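Local coordinates for MlnD (Bacillus methylotrophicus, PDB 5IL5), which serves as the dehydratase domain of a trans-AT polyketide synthase of the macrolactin pathway, probably removing water from beta-hydroxyacyl intermediates held on the carrier protein, at residues E109-V114 / Y124-Q129; L199-A204 / E251-Y256. All blocks are in the same frame, centred on the assembly; numbering follows the deposited sequence.

Overall arrangement
Contacts 1 and 2 each join neighbouring antiparallel strands, one pair in each half of the double hotdog fold: contact 1 in the N-terminal hotdog, contact 2 in the C-terminal one. Their centres are about 31 Å apart, on opposite sides of the chain's centre, and they do not touch. Both are partly buried, each with one sheet face turned to the long helix of its hotdog, 74-86 or 215-229. Contact 1 is a hairpin whose other face carries an arginine-glutamate salt bridge. Contact 2 pairs strands distant in sequence, relies mainly on leucine, isoleucine, valine and tyrosine, and loosens toward the loop residues A204 and E251, the latter exposed.

Contact 1: E109-V114 / Y124-Q129; sequences EQIRIV and YSIEKQ
Strands 111-114 and 124-128 run antiparallel at 163°, their axes 4.4 Å apart, with R112/E127 and V114/S125 as hydrogen-bonded pairs and I113/I126 as a non-hydrogen-bonded pair between them. Each hydrogen-bonded pair closes a two-bond ring, and beyond the strand end Q129 N continues the ladder with a nearly straight bond of 2.7 Å to Q110 O. On the face carrying R112, V114, S125 and E127, a salt bridge joins R112 to E127. R112 starts from the crowded position between its backbone N and carbonyl carbon (chi1 74°), then runs extended to NE, while E127 CG lies anti to its own carbonyl carbon with the chain extended beyond. Two bent N-H bonds converge on one carboxylate oxygen: E127 OE1 receives R112 NE at 2.9 Å and R112 NH2 at 2.7 Å, lying close to the guanidinium plane, with the carboxylate turned 46° against it. NH2 comes nearly along the C-O axis, NE from above the carboxylate plane. V114 CG2 lies over one guanidinium face, near its rim, and touches E127 OE1 at 3.7 Å. The two strands form a beta hairpin of the N-terminal hotdog, and the opposite face, bearing I113 and I126, turns to the hotdog helix, where I113 meets A81 and I126 meets Q74 of helix 74-86. There I113 CD1 lies 3.9 Å from I126 CG1, and I126 CG2 meets I111 CG2 at 3.8 Å. At the hairpin's open end, Q110 and Q129 lie alongside, Q129 OE1 being 3.5 Å from Q110 CG, while the aliphatic part of K128 crosses E109, whose OE1 is hydrogen-bonded to S130 OG. Strands 46-50 and 134-140 flank the pair through backbone hydrogen bonds, I113 with F48 and Y124 with G138.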
loop_
_atom_site.group_PDB
_atom_site.type_symbol
_atom_site.label_atom_id
_atom_site.label_comp_id
_atom_site.label_asym_id
_atom_site.label_seq_id
_atom_site.Cartn_x
_atom_site.Cartn_y
_atom_site.Cartn_z
ATOM N N GLU A 109 -7.952 -17.460 7.332
ATOM C CA GLU A 109 -6.727 -17.385 6.552
ATOM C C GLU A 109 -6.722 -16.059 5.807
ATOM O O GLU A 109 -7.643 -15.773 5.035
ATOM C CB GLU A 109 -6.627 -18.566 5.586
ATOM C CG GLU A 109 -6.220 -19.896 6.224
ATOM C CD GLU A 109 -4.845 -19.849 6.839
ATOM O OE1 GLU A 109 -3.930 -19.294 6.200
ATOM O OE2 GLU A 109 -4.668 -20.364 7.959
ATOM N N GLN A 110 -5.701 -15.244 6.045
ATOM C CA GLN A 110 -5.595 -13.956 5.375
ATOM C C GLN A 110 -5.348 -14.171 3.886
ATOM O O GLN A 110 -4.503 -14.983 3.500
ATOM C CB GLN A 110 -4.469 -13.135 6.001
ATOM C CG GLN A 110 -4.617 -11.629 5.848
ATOM C CD GLN A 110 -5.749 -11.056 6.680
ATOM O OE1 GLN A 110 -6.649 -10.395 6.157
ATOM N NE2 GLN A 110 -5.711 -11.306 7.982
ATOM N N ILE A 111 -6.096 -13.455 3.049
ATOM C CA ILE A 111 -6.050 -13.627 1.599
ATOM C C ILE A 111 -5.375 -12.416 0.971
ATOM O O ILE A 111 -5.655 -11.272 1.344
ATOM C CB ILE A 111 -7.467 -13.809 1.025
ATOM C CG1 ILE A 111 -8.155 -15.014 1.671
ATOM C CG2 ILE A 111 -7.406 -13.971 -0.496
ATOM C CD1 ILE A 111 -9.658 -14.861 1.788
ATOM N N ARG A 112 -4.504 -12.671 -0.005
ATOM C CA ARG A 112 -3.786 -11.625 -0.718
ATOM C C ARG A 112 -3.840 -11.911 -2.210
ATOM O O ARG A 112 -4.018 -13.055 -2.636
ATOM C CB ARG A 112 -2.323 -11.550 -0.293
ATOM C CG ARG A 112 -1.504 -12.695 -0.856
ATOM C CD ARG A 112 -0.120 -12.754 -0.289
ATOM N NE ARG A 112 0.665 -13.786 -0.959
ATOM C CZ ARG A 112 1.987 -13.868 -0.900
ATOM N NH1 ARG A 112 2.666 -12.983 -0.189
ATOM N NH2 ARG A 112 2.626 -14.830 -1.548
ATOM N N ILE A 113 -3.651 -10.863 -3.009
ATOM C CA ILE A 113 -3.542 -10.995 -4.455
ATOM C C ILE A 113 -2.173 -10.487 -4.883
ATOM O O ILE A 113 -1.786 -9.363 -4.540
ATOM C CB ILE A 113 -4.666 -10.234 -5.183
ATOM C CG1 ILE A 113 -4.512 -10.376 -6.699
ATOM C CG2 ILE A 113 -4.680 -8.768 -4.780
ATOM C CD1 ILE A 113 -5.728 -9.928 -7.478
ATOM N N VAL A 114 -1.453 -11.310 -5.642
ATOM C CA VAL A 114 -0.149 -10.961 -6.191
ATOM C C VAL A 114 -0.341 -10.666 -7.668
ATOM O O VAL A 114 -1.045 -11.407 -8.363
ATOM C CB VAL A 114 0.871 -12.094 -5.984
ATOM C CG1 VAL A 114 2.235 -11.710 -6.555
ATOM C CG2 VAL A 114 0.988 -12.447 -4.511
ATOM N N TYR A 124 -2.011 -12.500 -12.283
ATOM C CA TYR A 124 -2.444 -12.280 -10.919
ATOM C C TYR A 124 -2.673 -13.622 -10.251
ATOM O O TYR A 124 -3.098 -14.585 -10.893
ATOM C CB TYR A 124 -3.709 -11.400 -10.878
ATOM C CG TYR A 124 -4.999 -12.056 -11.333
ATOM C CD1 TYR A 124 -5.726 -12.872 -10.479
ATOM C CD2 TYR A 124 -5.504 -11.836 -12.612
ATOM C CE1 TYR A 124 -6.900 -13.458 -10.885
ATOM C CE2 TYR A 124 -6.684 -12.420 -13.026
ATOM C CZ TYR A 124 -7.379 -13.230 -12.158
ATOM O OH TYR A 124 -8.556 -13.824 -12.550
ATOM N N SER A 125 -2.367 -13.670 -8.960
ATOM C CA SER A 125 -2.595 -14.836 -8.126
ATOM C C SER A 125 -3.327 -14.370 -6.886
ATOM O O SER A 125 -2.876 -13.440 -6.210
ATOM C CB SER A 125 -1.292 -15.526 -7.714
ATOM O OG SER A 125 -0.760 -16.322 -8.753
ATOM N N ILE A 126 -4.443 -15.013 -6.590
ATOM C CA ILE A 126 -5.155 -14.795 -5.345
ATOM C C ILE A 126 -4.790 -15.970 -4.456
ATOM O O ILE A 126 -5.030 -17.128 -4.817
ATOM C CB ILE A 126 -6.669 -14.692 -5.575
ATOM C CG1 ILE A 126 -6.959 -13.545 -6.550
ATOM C CG2 ILE A 126 -7.390 -14.478 -4.260
ATOM C CD1 ILE A 126 -8.412 -13.392 -6.961
ATOM N N GLU A 127 -4.208 -15.680 -3.298
ATOM C CA GLU A 127 -3.500 -16.682 -2.520
ATOM C C GLU A 127 -3.897 -16.588 -1.057
ATOM O O GLU A 127 -4.399 -15.563 -0.593
ATOM C CB GLU A 127 -1.971 -16.517 -2.644
ATOM C CG GLU A 127 -1.443 -16.395 -4.075
ATOM C CD GLU A 127 0.055 -16.115 -4.140
ATOM O OE1 GLU A 127 0.657 -15.825 -3.090
ATOM O OE2 GLU A 127 0.643 -16.210 -5.236
ATOM N N LYS A 128 -3.691 -17.691 -0.341
ATOM C CA LYS A 128 -3.521 -17.611 1.100
ATOM C C LYS A 128 -2.203 -16.912 1.391
ATOM O O LYS A 128 -1.174 -17.234 0.792
ATOM C CB LYS A 128 -3.529 -18.993 1.753
ATOM C CG LYS A 128 -4.861 -19.737 1.746
ATOM C CD LYS A 128 -4.787 -20.961 2.660
ATOM C CE LYS A 128 -6.107 -21.716 2.705
ATOM N NZ LYS A 128 -5.953 -23.151 3.100
ATOM N N GLN A 129 -2.231 -15.955 2.316
ATOM C CA GLN A 129 -1.000 -15.267 2.674
ATOM C C GLN A 129 -0.030 -16.186 3.407
ATOM O O GLN A 129 1.187 -16.026 3.279
ATOM C CB GLN A 129 -1.327 -14.044 3.530
ATOM C CG GLN A 129 -0.137 -13.172 3.799
ATOM C CD GLN A 129 -0.520 -11.834 4.374
ATOM O OE1 GLN A 129 -1.183 -11.758 5.406
ATOM N NE2 GLN A 129 -0.126 -10.768 3.693
#

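Contact 2: L199-A204 / E251-Y256; sequences LLKIKA and EPVYVY
L200 and V255, an antiparallel hydrogen-bonded pair at the centre of the packed part, exchange two bonds, L200 N to V255 O at 2.7 Å and V255 N to L200 O; L200 CB lies 4.2 Å from V255 CB. On the opposite face L199, with CG anti to its backbone N (chi1 -175°), sends CD1 between two tyrosine stems, 3.7 Å from Y254 CB and 3.9 Å from Y256 CB, and there it sits at the edge of the Y256 ring. K201 is the partly exposed margin of that face: its bent chain lays CE 3.9 Å from V253 CG1 and turns NZ back to I202 O. I202 N gives a further bond to V253 O, coming from above the carbonyl plane, and I202 CD1 reaches across to V255 CG2 and P252 CB. Past I202 the contact loosens: A204 CB meets P252 CG, and exposed E251 merely touches A204 CB with OE2. As expected of a hotdog, the sheet lies against its long helix: L200 meets A224, I202 S220 and P252 V217 of helix 215-229. Strand 188-194 flanks one side; on the other, against strand 266-272, V253 and Y254 form a classic beta bulge opposite L272.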
loop_
_atom_site.group_PDB
_atom_site.type_symbol
_atom_site.label_atom_id
_atom_site.label_comp_id
_atom_site.label_asym_id
_atom_site.label_seq_id
_atom_site.Cartn_x
_atom_site.Cartn_y
_atom_site.Cartn_z
ATOM N N LEU A 199 -32.229 -17.621 -20.098
ATOM C CA LEU A 199 -32.245 -16.180 -19.879
ATOM C C LEU A 199 -32.810 -15.920 -18.493
ATOM O O LEU A 199 -33.967 -16.259 -18.221
ATOM C CB LEU A 199 -33.069 -15.461 -20.950
ATOM C CG LEU A 199 -33.081 -13.928 -20.900
ATOM C CD1 LEU A 199 -31.686 -13.346 -21.112
ATOM C CD2 LEU A 199 -34.049 -13.361 -21.925
ATOM N N LEU A 200 -32.003 -15.313 -17.626
ATOM C CA LEU A 200 -32.434 -14.952 -16.285
ATOM C C LEU A 200 -32.806 -13.479 -16.218
ATOM O O LEU A 200 -32.119 -12.624 -16.783
ATOM C CB LEU A 200 -31.341 -15.236 -15.257
ATOM C CG LEU A 200 -30.818 -16.666 -15.159
ATOM C CD1 LEU A 200 -29.801 -16.764 -14.041
ATOM C CD2 LEU A 200 -31.956 -17.638 -14.921
ATOM N N LYS A 201 -33.904 -13.196 -15.526
ATOM C CA LYS A 201 -34.264 -11.834 -15.161
ATOM C C LYS A 201 -33.696 -11.557 -13.782
ATOM O O LYS A 201 -34.019 -12.263 -12.821
ATOM C CB LYS A 201 -35.777 -11.628 -15.155
ATOM C CG LYS A 201 -36.192 -10.296 -14.545
ATOM C CD LYS A 201 -35.753 -9.138 -15.409
ATOM C CE LYS A 201 -36.335 -7.842 -14.893
ATOM N NZ LYS A 201 -35.529 -7.333 -13.749
ATOM N N ILE A 202 -32.848 -10.542 -13.684
ATOM C CA ILE A 202 -32.179 -10.252 -12.430
ATOM C C ILE A 202 -32.502 -8.831 -12.013
ATOM O O ILE A 202 -32.881 -7.980 -12.824
ATOM C CB ILE A 202 -30.657 -10.462 -12.517
ATOM C CG1 ILE A 202 -30.029 -9.568 -13.594
ATOM C CG2 ILE A 202 -30.373 -11.919 -12.812
ATOM C CD1 ILE A 202 -28.562 -9.285 -13.358
ATOM N N LYS A 203 -32.381 -8.596 -10.713
ATOM C CA LYS A 203 -32.519 -7.266 -10.146
ATOM C C LYS A 203 -31.299 -7.034 -9.277
ATOM O O LYS A 203 -31.122 -7.700 -8.251
ATOM C CB LYS A 203 -33.830 -7.140 -9.366
ATOM C CG LYS A 203 -34.024 -5.820 -8.672
ATOM C CD LYS A 203 -35.381 -5.751 -7.999
ATOM C CE LYS A 203 -35.451 -4.555 -7.089
ATOM N NZ LYS A 203 -35.358 -3.306 -7.861
ATOM N N ALA A 204 -30.455 -6.100 -9.698
ATOM C CA ALA A 204 -29.250 -5.823 -8.948
ATOM C C ALA A 204 -29.620 -5.154 -7.637
ATOM O O ALA A 204 -30.690 -4.556 -7.487
ATOM C CB ALA A 204 -28.300 -4.934 -9.745
ATOM N N GLU A 251 -27.351 -0.409 -16.088
ATOM C CA GLU A 251 -27.940 -1.334 -15.134
ATOM C C GLU A 251 -28.068 -2.721 -15.760
ATOM O O GLU A 251 -28.654 -2.852 -16.843
ATOM C CB GLU A 251 -29.310 -0.819 -14.703
ATOM C CG GLU A 251 -29.970 -1.576 -13.552
ATOM C CD GLU A 251 -29.163 -1.525 -12.259
ATOM O OE1 GLU A 251 -28.253 -0.673 -12.155
ATOM O OE2 GLU A 251 -29.459 -2.322 -11.338
ATOM N N PRO A 252 -27.527 -3.769 -15.135
ATOM C CA PRO A 252 -27.742 -5.126 -15.653
ATOM C C PRO A 252 -29.143 -5.627 -15.329
ATOM O O PRO A 252 -29.666 -5.413 -14.233
ATOM C CB PRO A 252 -26.661 -5.948 -14.938
ATOM C CG PRO A 252 -26.441 -5.230 -13.656
ATOM C CD PRO A 252 -26.640 -3.767 -13.960
ATOM N N VAL A 253 -29.756 -6.290 -16.309
ATOM C CA VAL A 253 -31.156 -6.687 -16.214
ATOM C C VAL A 253 -31.300 -8.179 -16.478
ATOM O O VAL A 253 -32.128 -8.851 -15.854
ATOM C CB VAL A 253 -32.018 -5.884 -17.208
ATOM C CG1 VAL A 253 -33.489 -6.268 -17.087
ATOM C CG2 VAL A 253 -31.847 -4.392 -16.994
ATOM N N TYR A 254 -30.499 -8.710 -17.400
ATOM C CA TYR A 254 -30.620 -10.098 -17.819
ATOM C C TYR A 254 -29.270 -10.796 -17.778
ATOM O O TYR A 254 -28.215 -10.165 -17.879
ATOM C CB TYR A 254 -31.186 -10.214 -19.235
ATOM C CG TYR A 254 -32.596 -9.711 -19.403
ATOM C CD1 TYR A 254 -33.681 -10.519 -19.087
ATOM C CD2 TYR A 254 -32.844 -8.436 -19.885
ATOM C CE1 TYR A 254 -34.964 -10.070 -19.246
ATOM C CE2 TYR A 254 -34.130 -7.980 -20.040
ATOM C CZ TYR A 254 -35.186 -8.801 -19.718
ATOM O OH TYR A 254 -36.471 -8.347 -19.876
ATOM N N VAL A 255 -29.324 -12.122 -17.654
ATOM C CA VAL A 255 -28.163 -12.989 -17.804
ATOM C C VAL A 255 -28.517 -14.100 -18.792
ATOM O O VAL A 255 -29.490 -14.834 -18.584
ATOM C CB VAL A 255 -27.716 -13.568 -16.449
ATOM C CG1 VAL A 255 -26.665 -14.660 -16.627
ATOM C CG2 VAL A 255 -27.193 -12.453 -15.534
ATOM N N TYR A 256 -27.731 -14.226 -19.859
ATOM C CA TYR A 256 -27.949 -15.225 -20.905
ATOM C C TYR A 256 -26.754 -16.167 -20.984
ATOM O O TYR A 256 -25.608 -15.712 -20.996
ATOM C CB TYR A 256 -28.168 -14.550 -22.263
ATOM C CG TYR A 256 -28.279 -15.517 -23.419
ATOM C CD1 TYR A 256 -29.452 -16.225 -23.654
ATOM C CD2 TYR A 256 -27.212 -15.726 -24.276
ATOM C CE1 TYR A 256 -29.555 -17.107 -24.709
ATOM C CE2 TYR A 256 -27.303 -16.612 -25.334
ATOM C CZ TYR A 256 -28.480 -17.301 -25.546
ATOM O OH TYR A 256 -28.583 -18.187 -26.597
#